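Local coordinates for protein D-threo-3-hydroxyaspartate dehydratase (Delftia, PDB 3WQE) that catalyses the pyridoxal-phosphate-dependent deamination of D-threo-3-hydroxyaspartate to oxaloacetate and ammonium, and also acts on L-threo- and L-erythro-3-hydroxyaspartate and D-serine, at residues Arg49-Thr54 / Gly71-Thr76; Asp146-Arg151 / Ala183-Glu188; Gly177-His182 / Pro221-Gly226. One frame throughout, in Å; residues are numbered along the deposited sequence.

Interaction 1 of 3, residues Arg49-Thr54 / Gly71-Thr76; sequences RPHVKT and GITVST. With PLP (pyridoxal-5'-phosphate), chain F; 2TL (D-allothreonine), chain H.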
loop_
_atom_site.group_PDB
_atom_site.type_symbol
_atom_site.label_atom_id
_atom_site.label_comp_id
_atom_site.label_asym_id
_atom_site.label_seq_id
_atom_site.Cartn_x
_atom_site.Cartn_y
_atom_site.Cartn_z
ATOM N N ARG B 49 8.653 16.947 -18.073
ATOM C CA ARG B 49 8.195 17.348 -16.749
ATOM C C ARG B 49 7.880 16.039 -15.958
ATOM O O ARG B 49 6.736 15.498 -16.014
ATOM C CB ARG B 49 6.923 18.187 -16.860
ATOM C CG ARG B 49 6.506 18.698 -15.467
ATOM C CD ARG B 49 5.070 19.265 -15.488
ATOM N NE ARG B 49 5.096 20.579 -16.167
ATOM C CZ ARG B 49 5.448 21.713 -15.586
ATOM N NH1 ARG B 49 5.838 21.797 -14.264
ATOM N NH2 ARG B 49 5.475 22.866 -16.346
ATOM N N PRO B 50 8.905 15.475 -15.300
ATOM C CA PRO B 50 8.669 14.140 -14.720
ATOM C C PRO B 50 7.573 14.198 -13.647
ATOM O O PRO B 50 7.466 15.164 -12.877
ATOM C CB PRO B 50 10.039 13.776 -14.032
ATOM C CG PRO B 50 10.803 15.081 -13.933
ATOM C CD PRO B 50 10.279 16.001 -15.103
ATOM N N HIS B 51 6.904 13.069 -13.539
ATOM C CA HIS B 51 5.865 12.919 -12.464
ATOM C C HIS B 51 6.533 12.271 -11.292
ATOM O O HIS B 51 6.897 11.084 -11.303
ATOM C CB HIS B 51 4.721 12.119 -13.016
ATOM C CG HIS B 51 3.480 12.439 -12.222
ATOM N ND1 HIS B 51 3.535 12.642 -10.844
ATOM C CD2 HIS B 51 2.143 12.708 -12.620
ATOM C CE1 HIS B 51 2.295 13.054 -10.424
ATOM N NE2 HIS B 51 1.469 13.037 -11.491
ATOM N N VAL B 52 6.699 13.072 -10.259
ATOM C CA VAL B 52 7.418 12.587 -9.074
ATOM C C VAL B 52 6.550 11.728 -8.173
ATOM O O VAL B 52 7.097 11.230 -7.176
ATOM C CB VAL B 52 8.098 13.701 -8.247
ATOM C CG1 VAL B 52 9.130 14.372 -9.149
ATOM C CG2 VAL B 52 7.085 14.720 -7.708
ATOM N N LYS B 53 5.298 11.469 -8.545
ATOM C CA LYS B 53 4.484 10.643 -7.621
ATOM C C LYS B 53 5.042 9.188 -7.584
ATOM O O LYS B 53 4.688 8.482 -6.601
ATOM C CB LYS B 53 3.006 10.601 -8.049
ATOM C CG LYS B 53 2.790 9.758 -9.290
ATOM C CD LYS B 53 1.246 9.757 -9.674
ATOM C CE LYS B 53 1.093 9.055 -11.025
ATOM N NZ LYS B 53 1.501 7.642 -11.004
ATOM N N THR B 54 5.874 8.761 -8.536
ATOM C CA THR B 54 6.397 7.372 -8.457
ATOM C C THR B 54 7.390 7.248 -7.290
ATOM O O THR B 54 7.406 6.199 -6.605
ATOM C CB THR B 54 7.181 7.118 -9.750
ATOM O OG1 THR B 54 6.156 7.055 -10.762
ATOM C CG2 THR B 54 7.880 5.759 -9.734
ATOM N N GLY B 71 10.941 21.350 -14.511
ATOM C CA GLY B 71 9.759 21.304 -13.619
ATOM C C GLY B 71 9.406 19.892 -13.301
ATOM O O GLY B 71 10.066 18.911 -13.649
ATOM N N ILE B 72 8.350 19.834 -12.460
ATOM C CA ILE B 72 7.820 18.512 -12.059
ATOM C C ILE B 72 6.301 18.502 -12.124
ATOM O O ILE B 72 5.628 19.548 -12.150
ATOM C CB ILE B 72 8.225 18.100 -10.605
ATOM C CG1 ILE B 72 7.692 19.101 -9.544
ATOM C CG2 ILE B 72 9.750 17.952 -10.554
ATOM C CD1 ILE B 72 8.006 18.674 -8.070
ATOM N N THR B 73 5.780 17.290 -12.150
ATOM C CA THR B 73 4.310 17.037 -11.922
ATOM C C THR B 73 4.189 16.344 -10.569
ATOM O O THR B 73 4.985 15.458 -10.208
ATOM C CB THR B 73 3.749 16.081 -13.001
ATOM O OG1 THR B 73 4.194 16.514 -14.342
ATOM C CG2 THR B 73 2.244 16.125 -13.004
ATOM N N VAL B 74 3.163 16.787 -9.823
ATOM C CA VAL B 74 2.900 16.116 -8.522
ATOM C C VAL B 74 1.403 15.695 -8.508
ATOM O O VAL B 74 0.544 16.234 -9.195
ATOM C CB VAL B 74 3.138 17.090 -7.347
ATOM C CG1 VAL B 74 4.632 17.517 -7.287
ATOM C CG2 VAL B 74 2.246 18.389 -7.389
ATOM N N SER B 75 1.152 14.732 -7.632
ATOM C CA SER B 75 -0.195 14.155 -7.488
ATOM C C SER B 75 -0.949 14.618 -6.264
ATOM O O SER B 75 -2.137 14.220 -6.074
ATOM C CB SER B 75 -0.164 12.621 -7.534
ATOM O OG SER B 75 0.359 12.074 -6.291
ATOM N N THR B 76 -0.285 15.377 -5.416
ATOM C CA THR B 76 -0.869 15.914 -4.148
ATOM C C THR B 76 -0.206 17.265 -3.842
ATOM O O THR B 76 0.960 17.530 -4.257
ATOM C CB THR B 76 -0.592 15.003 -2.902
ATOM O OG1 THR B 76 0.862 14.816 -2.733
ATOM C CG2 THR B 76 -1.180 13.607 -3.133
HETATM N N1 PLP F . 0.424 12.527 -15.848
HETATM C C2 PLP F . -0.672 12.201 -15.154
HETATM C C2A PLP F . -1.777 13.233 -14.998
HETATM C C3 PLP F . -0.900 10.881 -14.627
HETATM O O3 PLP F . -2.018 10.584 -13.933
HETATM C C4 PLP F . 0.175 9.981 -14.685
HETATM C C4A PLP F . 0.101 8.609 -14.220
HETATM C C5 PLP F . 1.367 10.406 -15.397
HETATM C C6 PLP F . 1.413 11.711 -15.970
HETATM C C5A PLP F . 2.612 9.481 -15.454
HETATM O O4P PLP F . 2.383 8.285 -16.184
HETATM P P PLP F . 3.484 7.128 -16.014
HETATM O O1P PLP F . 4.748 7.794 -16.543
HETATM O O2P PLP F . 2.892 6.127 -16.954
HETATM O O3P PLP F . 3.555 6.768 -14.565
HETATM N N 2TL H . -1.266 8.137 -13.757
HETATM C CA 2TL H . -1.391 6.710 -13.274
HETATM C CB 2TL H . -2.209 5.985 -14.370
HETATM O OG1 2TL H . -1.447 5.686 -15.498
HETATM C CG2 2TL H . -3.493 6.505 -14.807
HETATM C C 2TL H . -2.253 6.838 -12.022
HETATM O O 2TL H . -2.859 7.899 -11.879
HETATM O OXT 2TL H . -2.188 5.898 -11.291
#

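Interaction 2 of 3, residues Asp146-Arg151 / Ala183-Glu188; sequences DTDGHR and AGSSYE. With 2TL (D-allothreonine), chain H; PLP (pyridoxal-5'-phosphate), chain F.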
loop_
_atom_site.group_PDB
_atom_site.type_symbol
_atom_site.label_atom_id
_atom_site.label_comp_id
_atom_site.label_asym_id
_atom_site.label_seq_id
_atom_site.Cartn_x
_atom_site.Cartn_y
_atom_site.Cartn_z
ATOM N N ASP B 146 -9.680 14.760 -22.168
ATOM C CA ASP B 146 -9.841 13.308 -22.340
ATOM C C ASP B 146 -9.573 12.993 -23.803
ATOM O O ASP B 146 -10.329 13.381 -24.695
ATOM C CB ASP B 146 -11.320 13.017 -21.970
ATOM C CG ASP B 146 -11.665 11.584 -22.215
ATOM O OD1 ASP B 146 -10.742 10.823 -22.557
ATOM O OD2 ASP B 146 -12.849 11.215 -22.012
ATOM N N THR B 147 -8.415 12.307 -23.983
ATOM C CA THR B 147 -8.085 11.898 -25.365
ATOM C C THR B 147 -8.235 10.432 -25.589
ATOM O O THR B 147 -8.307 10.053 -26.774
ATOM C CB THR B 147 -6.609 12.257 -25.691
ATOM O OG1 THR B 147 -5.726 11.714 -24.740
ATOM C CG2 THR B 147 -6.412 13.781 -25.740
ATOM N N ASP B 148 -8.342 9.594 -24.526
ATOM C CA ASP B 148 -8.519 8.174 -24.829
ATOM C C ASP B 148 -9.565 7.423 -23.966
ATOM O O ASP B 148 -9.610 6.174 -23.964
ATOM C CB ASP B 148 -7.127 7.478 -24.633
ATOM C CG ASP B 148 -6.753 7.365 -23.118
ATOM O OD1 ASP B 148 -7.331 8.159 -22.356
ATOM O OD2 ASP B 148 -5.829 6.612 -22.797
ATOM N N GLY B 149 -10.402 8.173 -23.258
ATOM C CA GLY B 149 -11.436 7.626 -22.457
ATOM C C GLY B 149 -10.978 6.989 -21.179
ATOM O O GLY B 149 -11.753 6.294 -20.574
ATOM N N HIS B 150 -9.716 7.176 -20.782
ATOM C CA HIS B 150 -9.129 6.508 -19.567
ATOM C C HIS B 150 -9.887 6.843 -18.309
ATOM O O HIS B 150 -10.149 5.899 -17.508
ATOM C CB HIS B 150 -7.653 7.027 -19.304
ATOM C CG HIS B 150 -7.085 6.587 -18.071
ATOM N ND1 HIS B 150 -6.525 7.429 -17.112
ATOM C CD2 HIS B 150 -6.882 5.296 -17.678
ATOM C CE1 HIS B 150 -5.960 6.644 -16.185
ATOM N NE2 HIS B 150 -6.238 5.340 -16.478
ATOM N N ARG B 151 -10.191 8.119 -18.042
ATOM C CA ARG B 151 -10.612 8.530 -16.672
ATOM C C ARG B 151 -11.780 9.464 -17.185
ATOM O O ARG B 151 -12.904 9.033 -17.753
ATOM C CB ARG B 151 -9.404 9.096 -15.823
ATOM C CG ARG B 151 -9.461 9.420 -14.165
ATOM C CD ARG B 151 -8.034 9.130 -13.590
ATOM N NE ARG B 151 -6.997 10.124 -13.941
ATOM C CZ ARG B 151 -5.622 9.937 -13.900
ATOM N NH1 ARG B 151 -5.114 8.690 -13.543
ATOM N NH2 ARG B 151 -4.653 10.978 -14.267
ATOM N N ALA B 183 -2.737 9.649 -21.487
ATOM C CA ALA B 183 -3.393 8.481 -22.191
ATOM C C ALA B 183 -3.157 7.196 -21.394
ATOM O O ALA B 183 -2.341 6.323 -21.704
ATOM C CB ALA B 183 -2.903 8.279 -23.688
ATOM N N GLY B 184 -3.876 7.136 -20.253
ATOM C CA GLY B 184 -3.644 6.068 -19.289
ATOM C C GLY B 184 -4.156 4.777 -19.843
ATOM O O GLY B 184 -3.750 3.713 -19.275
ATOM N N SER B 185 -4.856 4.743 -20.966
ATOM C CA SER B 185 -5.247 3.448 -21.540
ATOM C C SER B 185 -4.067 2.732 -22.158
ATOM O O SER B 185 -4.167 1.567 -22.566
ATOM C CB SER B 185 -6.332 3.616 -22.603
ATOM O OG SER B 185 -5.806 4.197 -23.848
ATOM N N SER B 186 -2.902 3.398 -22.179
ATOM C CA SER B 186 -1.667 2.767 -22.776
ATOM C C SER B 186 -1.252 1.514 -21.907
ATOM O O SER B 186 -0.582 0.604 -22.411
ATOM C CB SER B 186 -0.527 3.807 -22.805
ATOM O OG SER B 186 -0.076 4.127 -21.482
ATOM N N TYR B 187 -1.751 1.498 -20.669
ATOM C CA TYR B 187 -1.382 0.381 -19.768
ATOM C C TYR B 187 -2.048 -0.885 -20.154
ATOM O O TYR B 187 -1.661 -1.952 -19.648
ATOM C CB TYR B 187 -1.709 0.778 -18.311
ATOM C CG TYR B 187 -0.665 1.640 -17.685
ATOM C CD1 TYR B 187 -0.306 2.899 -18.201
ATOM C CD2 TYR B 187 -0.043 1.227 -16.488
ATOM C CE1 TYR B 187 0.636 3.727 -17.527
ATOM C CE2 TYR B 187 0.901 2.053 -15.804
ATOM C CZ TYR B 187 1.228 3.305 -16.400
ATOM O OH TYR B 187 2.196 4.121 -15.779
ATOM N N GLU B 188 -3.052 -0.809 -21.024
ATOM C CA GLU B 188 -3.737 -2.025 -21.462
ATOM C C GLU B 188 -3.121 -2.624 -22.721
ATOM O O GLU B 188 -3.608 -3.657 -23.209
ATOM C CB GLU B 188 -5.220 -1.718 -21.691
ATOM C CG GLU B 188 -5.928 -1.621 -20.315
ATOM C CD GLU B 188 -6.828 -0.434 -20.218
ATOM O OE1 GLU B 188 -7.711 -0.263 -21.125
ATOM O OE2 GLU B 188 -6.648 0.337 -19.209
HETATM N N 2TL H . -1.266 8.137 -13.757
HETATM C CA 2TL H . -1.391 6.710 -13.274
HETATM C CB 2TL H . -2.209 5.985 -14.370
HETATM O OG1 2TL H . -1.447 5.686 -15.498
HETATM C CG2 2TL H . -3.493 6.505 -14.807
HETATM C C 2TL H . -2.253 6.838 -12.022
HETATM O O 2TL H . -2.859 7.899 -11.879
HETATM O OXT 2TL H . -2.188 5.898 -11.291
HETATM N N1 PLP F . 0.424 12.527 -15.848
HETATM C C2 PLP F . -0.672 12.201 -15.154
HETATM C C2A PLP F . -1.777 13.233 -14.998
HETATM C C3 PLP F . -0.900 10.881 -14.627
HETATM O O3 PLP F . -2.018 10.584 -13.933
HETATM C C4 PLP F . 0.175 9.981 -14.685
HETATM C C4A PLP F . 0.101 8.609 -14.220
HETATM C C5 PLP F . 1.367 10.406 -15.397
HETATM C C6 PLP F . 1.413 11.711 -15.970
HETATM C C5A PLP F . 2.612 9.481 -15.454
HETATM O O4P PLP F . 2.383 8.285 -16.184
HETATM P P PLP F . 3.484 7.128 -16.014
HETATM O O1P PLP F . 4.748 7.794 -16.543
HETATM O O2P PLP F . 2.892 6.127 -16.954
HETATM O O3P PLP F . 3.555 6.768 -14.565
#

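Interaction 3 of 3, residues Gly177-His182 / Pro221-Gly226; sequences GGVLTH and PVVSVG. With PLP (pyridoxal-5'-phosphate), chain F; 2TL (D-allothreonine), chain H.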
loop_
_atom_site.group_PDB
_atom_site.type_symbol
_atom_site.label_atom_id
_atom_site.label_comp_id
_atom_site.label_asym_id
_atom_site.label_seq_id
_atom_site.Cartn_x
_atom_site.Cartn_y
_atom_site.Cartn_z
ATOM N N GLY B 177 -3.321 28.621 -18.836
ATOM C CA GLY B 177 -1.907 28.406 -19.168
ATOM C C GLY B 177 -1.659 27.301 -20.170
ATOM O O GLY B 177 -0.524 27.161 -20.653
ATOM N N GLY B 178 -2.685 26.491 -20.430
ATOM C CA GLY B 178 -2.435 25.346 -21.274
ATOM C C GLY B 178 -3.512 24.286 -21.159
ATOM O O GLY B 178 -4.515 24.449 -20.508
ATOM N N VAL B 179 -3.217 23.171 -21.867
ATOM C CA VAL B 179 -4.069 21.947 -21.814
ATOM C C VAL B 179 -3.134 20.788 -21.547
ATOM O O VAL B 179 -1.946 20.788 -21.852
ATOM C CB VAL B 179 -4.833 21.673 -23.120
ATOM C CG1 VAL B 179 -6.015 22.680 -23.258
ATOM C CG2 VAL B 179 -3.921 21.808 -24.395
ATOM N N LEU B 180 -3.682 19.753 -20.903
ATOM C CA LEU B 180 -2.883 18.534 -20.644
ATOM C C LEU B 180 -3.737 17.333 -20.808
ATOM O O LEU B 180 -5.001 17.383 -20.647
ATOM C CB LEU B 180 -2.238 18.508 -19.238
ATOM C CG LEU B 180 -3.194 18.196 -18.059
ATOM C CD1 LEU B 180 -2.336 17.758 -16.851
ATOM C CD2 LEU B 180 -4.063 19.402 -17.684
ATOM N N THR B 181 -3.131 16.212 -21.167
ATOM C CA THR B 181 -3.831 14.906 -21.229
ATOM C C THR B 181 -2.955 13.828 -20.726
ATOM O O THR B 181 -1.706 13.982 -20.822
ATOM C CB THR B 181 -4.374 14.601 -22.647
ATOM O OG1 THR B 181 -5.332 13.535 -22.608
ATOM C CG2 THR B 181 -3.213 14.252 -23.628
ATOM N N HIS B 182 -3.550 12.683 -20.307
ATOM C CA HIS B 182 -2.765 11.521 -19.940
ATOM C C HIS B 182 -3.423 10.328 -20.552
ATOM O O HIS B 182 -4.593 10.007 -20.210
ATOM C CB HIS B 182 -2.814 11.362 -18.413
ATOM C CG HIS B 182 -2.247 10.065 -17.956
ATOM N ND1 HIS B 182 -0.926 9.695 -18.084
ATOM C CD2 HIS B 182 -2.912 9.020 -17.247
ATOM C CE1 HIS B 182 -0.748 8.421 -17.451
ATOM N NE2 HIS B 182 -1.946 8.024 -17.003
ATOM N N PRO B 221 -0.710 28.365 -24.101
ATOM C CA PRO B 221 0.677 28.229 -24.630
ATOM C C PRO B 221 1.258 26.855 -24.323
ATOM O O PRO B 221 2.193 26.478 -25.103
ATOM C CB PRO B 221 1.420 29.383 -23.924
ATOM C CG PRO B 221 0.573 29.685 -22.686
ATOM C CD PRO B 221 -0.886 29.484 -23.134
ATOM N N VAL B 222 0.840 26.132 -23.304
ATOM C CA VAL B 222 1.423 24.843 -23.010
ATOM C C VAL B 222 0.469 23.761 -23.553
ATOM O O VAL B 222 -0.770 23.812 -23.360
ATOM C CB VAL B 222 1.641 24.608 -21.491
ATOM C CG1 VAL B 222 1.883 23.124 -21.183
ATOM C CG2 VAL B 222 2.666 25.654 -21.002
ATOM N N VAL B 223 1.045 22.758 -24.184
ATOM C CA VAL B 223 0.355 21.527 -24.538
ATOM C C VAL B 223 1.166 20.414 -23.894
ATOM O O VAL B 223 2.337 20.134 -24.332
ATOM C CB VAL B 223 0.247 21.343 -26.084
ATOM C CG1 VAL B 223 -0.353 19.951 -26.368
ATOM C CG2 VAL B 223 -0.540 22.473 -26.672
ATOM N N SER B 224 0.571 19.733 -22.925
ATOM C CA SER B 224 1.360 18.741 -22.075
ATOM C C SER B 224 0.682 17.373 -22.303
ATOM O O SER B 224 -0.551 17.199 -22.042
ATOM C CB SER B 224 1.231 19.261 -20.635
ATOM O OG SER B 224 1.946 18.325 -19.747
ATOM N N VAL B 225 1.469 16.369 -22.654
ATOM C CA VAL B 225 0.910 14.963 -22.830
ATOM C C VAL B 225 1.732 14.004 -21.981
ATOM O O VAL B 225 2.864 14.324 -21.657
ATOM C CB VAL B 225 0.865 14.477 -24.300
ATOM C CG1 VAL B 225 0.133 15.503 -25.193
ATOM C CG2 VAL B 225 2.319 14.336 -24.835
ATOM N N GLY B 226 1.219 12.790 -21.852
ATOM C CA GLY B 226 2.235 11.699 -21.537
ATOM C C GLY B 226 1.688 10.657 -20.587
ATOM O O GLY B 226 0.923 10.946 -19.707
HETATM N N1 PLP F . 0.424 12.527 -15.848
HETATM C C2 PLP F . -0.672 12.201 -15.154
HETATM C C2A PLP F . -1.777 13.233 -14.998
HETATM C C3 PLP F . -0.900 10.881 -14.627
HETATM O O3 PLP F . -2.018 10.584 -13.933
HETATM C C4 PLP F . 0.175 9.981 -14.685
HETATM C C4A PLP F . 0.101 8.609 -14.220
HETATM C C5 PLP F . 1.367 10.406 -15.397
HETATM C C6 PLP F . 1.413 11.711 -15.970
HETATM C C5A PLP F . 2.612 9.481 -15.454
HETATM O O4P PLP F . 2.383 8.285 -16.184
HETATM P P PLP F . 3.484 7.128 -16.014
HETATM O O1P PLP F . 4.748 7.794 -16.543
HETATM O O2P PLP F . 2.892 6.127 -16.954
HETATM O O3P PLP F . 3.555 6.768 -14.565
HETATM N N 2TL H . -1.266 8.137 -13.757
HETATM C CA 2TL H . -1.391 6.710 -13.274
HETATM C CB 2TL H . -2.209 5.985 -14.370
HETATM O OG1 2TL H . -1.447 5.686 -15.498
HETATM C CG2 2TL H . -3.493 6.505 -14.807
HETATM C C 2TL H . -2.253 6.838 -12.022
HETATM O O 2TL H . -2.859 7.899 -11.879
HETATM O OXT 2TL H . -2.188 5.898 -11.291
#

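Interaction 1 of 3, residues Arg49-Thr54 / Gly71-Thr76
Thr-73 divides its two branches between Arg-49 and His-51. Its OG1 bonds to Arg-49 O (3.2 Å) from above the carbonyl plane, while CG2 lies over the imidazole of His-51, 3.7 Å from the centroid, in a CH-pi contact. Lys-53 CD covers the opposite ring face, and ND1 accepts from Lys-53 N (3.1 Å), so the ring's rotation is fixed from several directions. Its edge turns to the cofactor, with CD2 3.6 Å from C6 of PLP. The backbones meet in a single beta bridge: Thr-73 N donates to Pro-50 O, and Val-52 N to Thr-73 O. Arg-49 bends at chi3 (-74°), which brings NH1 back to Ile-72 O (3.1 Å), in the guanidinium plane; Asp-90 and Glu-242 hold the same group by salt bridges. Val-52 CG2 lies alongside Val-74 CG1. Lys-53, inferred to carry PLP, is here detached: its NZ is 3.6 Å from C4A of PLP and bonds to Gln-329 of the second subunit. C4A of PLP instead lies 1.5 Å from N of D-allothreonine, consistent with a covalent adduct of the external-aldimine kind, its bond order unsettled, with the lysine amine still close by.

Interaction 2 of 3, residues Asp146-Arg151 / Ala183-Glu188
Asp-148 faces Ala-183 and His-150 faces Ser-185, with CA atoms 5.8 and 5.3 Å apart, as an irregular loop runs past the start of the 3-10 helical segment 184-188. The Asp-148 carboxylate joins the two backbones. Its OD2 takes two bonds from one residue: Ser-185 N arrives on the syn side at 2.8 Å, and Ser-185 OG on the anti side at 2.6 Å, both somewhat out of the carboxylate plane. With chi1 at 73°, the serine hydroxyl sits between its backbone N and carbonyl carbon, near enough to its own N-H for both to reach the same oxygen. The other carboxylate oxygen, OD1, accepts from His-150 N in an Asx turn, which helps shape the loop carrying His-150 and Arg-151. The first segment begins on the last residue of strand 140-146 and the second follows strand 175-180, parallel strands of the alanine-racemase-type TIM barrel, at the ends where the fold binds its cofactor. His-150 lays its ring flat on the chain opposite: Gly-184 CA stands 3.6 Å from the centroid, only 7° off the ring normal, a CH-pi contact made on a residue with no side chain. Arg-151 stays clear of the 183-188 segment and reaches the ligands with its guanidinium. NH2 donates to O3 of PLP at 2.7 Å in a nearly straight bond (172°), whereas NH1 meets O of D-allothreonine at a much more bent angle and also bonds to Asn-328 of the second subunit. From the 3-10 helical segment, Tyr-187 brings its ring edge to the phosphate, its OH beside O2P of PLP at a modelled separation so short that the bond's geometry is doubtful. Over a face of the same ring lies OG1 of the bound D-allothreonine, with Tyr-187 CE1 3.5 Å away.

Interaction 3 of 3, residues Gly177-His182 / Pro221-Gly226
His-182 ND1 donates to Gly-226 O at 2.8 Å in a nearly straight bond (166°), lying in the carbonyl plane and on a lone pair. This bond stands just beyond two neighbouring parallel strands of the TIM barrel, 175-180 and 222-225, which form a beta-alpha-beta unit with helix 192-215 as the connection. Their local axes are 4.7 Å apart and inclined by 24°, and Gly-178, Val-179 and Leu-180 pair in register with Val-222, Val-223 and Ser-224. The hydrogen bonds alternate between the strands as parallel pairing requires: Val-179 N to Val-222 O, Ser-224 N to Val-179 O, Thr-181 N to Ser-224 O. Past them, Gly-226 N to Thr-181 O is weak. Val-179 and Val-223 lie side by side on one face, CG2 to CG2 4.1 Å, against helix 192-215. On the other face Leu-180 CB meets Ser-224 CB at 3.8 Å, while Ser-224 OG bonds to Glu-242 and Arg-244. Swung away from its own N (chi1 170°), the His-182 imidazole extends along the cofactor, one face against the pyridine, with PLP C3 over the imidazole centre. With ND1 tied to the backbone, the ring's rotation is set, and its far edge meets the bound D-allothreonine: NE2 and OG1 of D-allothreonine are hydrogen-bonded at 2.8 Å, close to the ring plane.

From the N terminus, interaction 1 comes first, closing a short loop in which helix 58-67 joins the cofactor-lysine segment to strand 72-74. Interactions 2 and 3 follow in series with it but cross each other: 146-151 pairs with 183-188, while 177-182, running straight into 183-188, pairs with 221-226. The two loops therefore interleave along the chain, and they touch where Thr-147 OG1 lies 2.8 Å from Thr-181 OG1, a probable hydrogen bond. Interaction 1 touches neither, its centre about 18 Å from that of interaction 2 and about 14 Å from that of interaction 3. All three nevertheless converge on PLP and its bound D-allothreonine, gathering separate parts of the barrel around one site; interactions 1 and 2 also reach the second subunit.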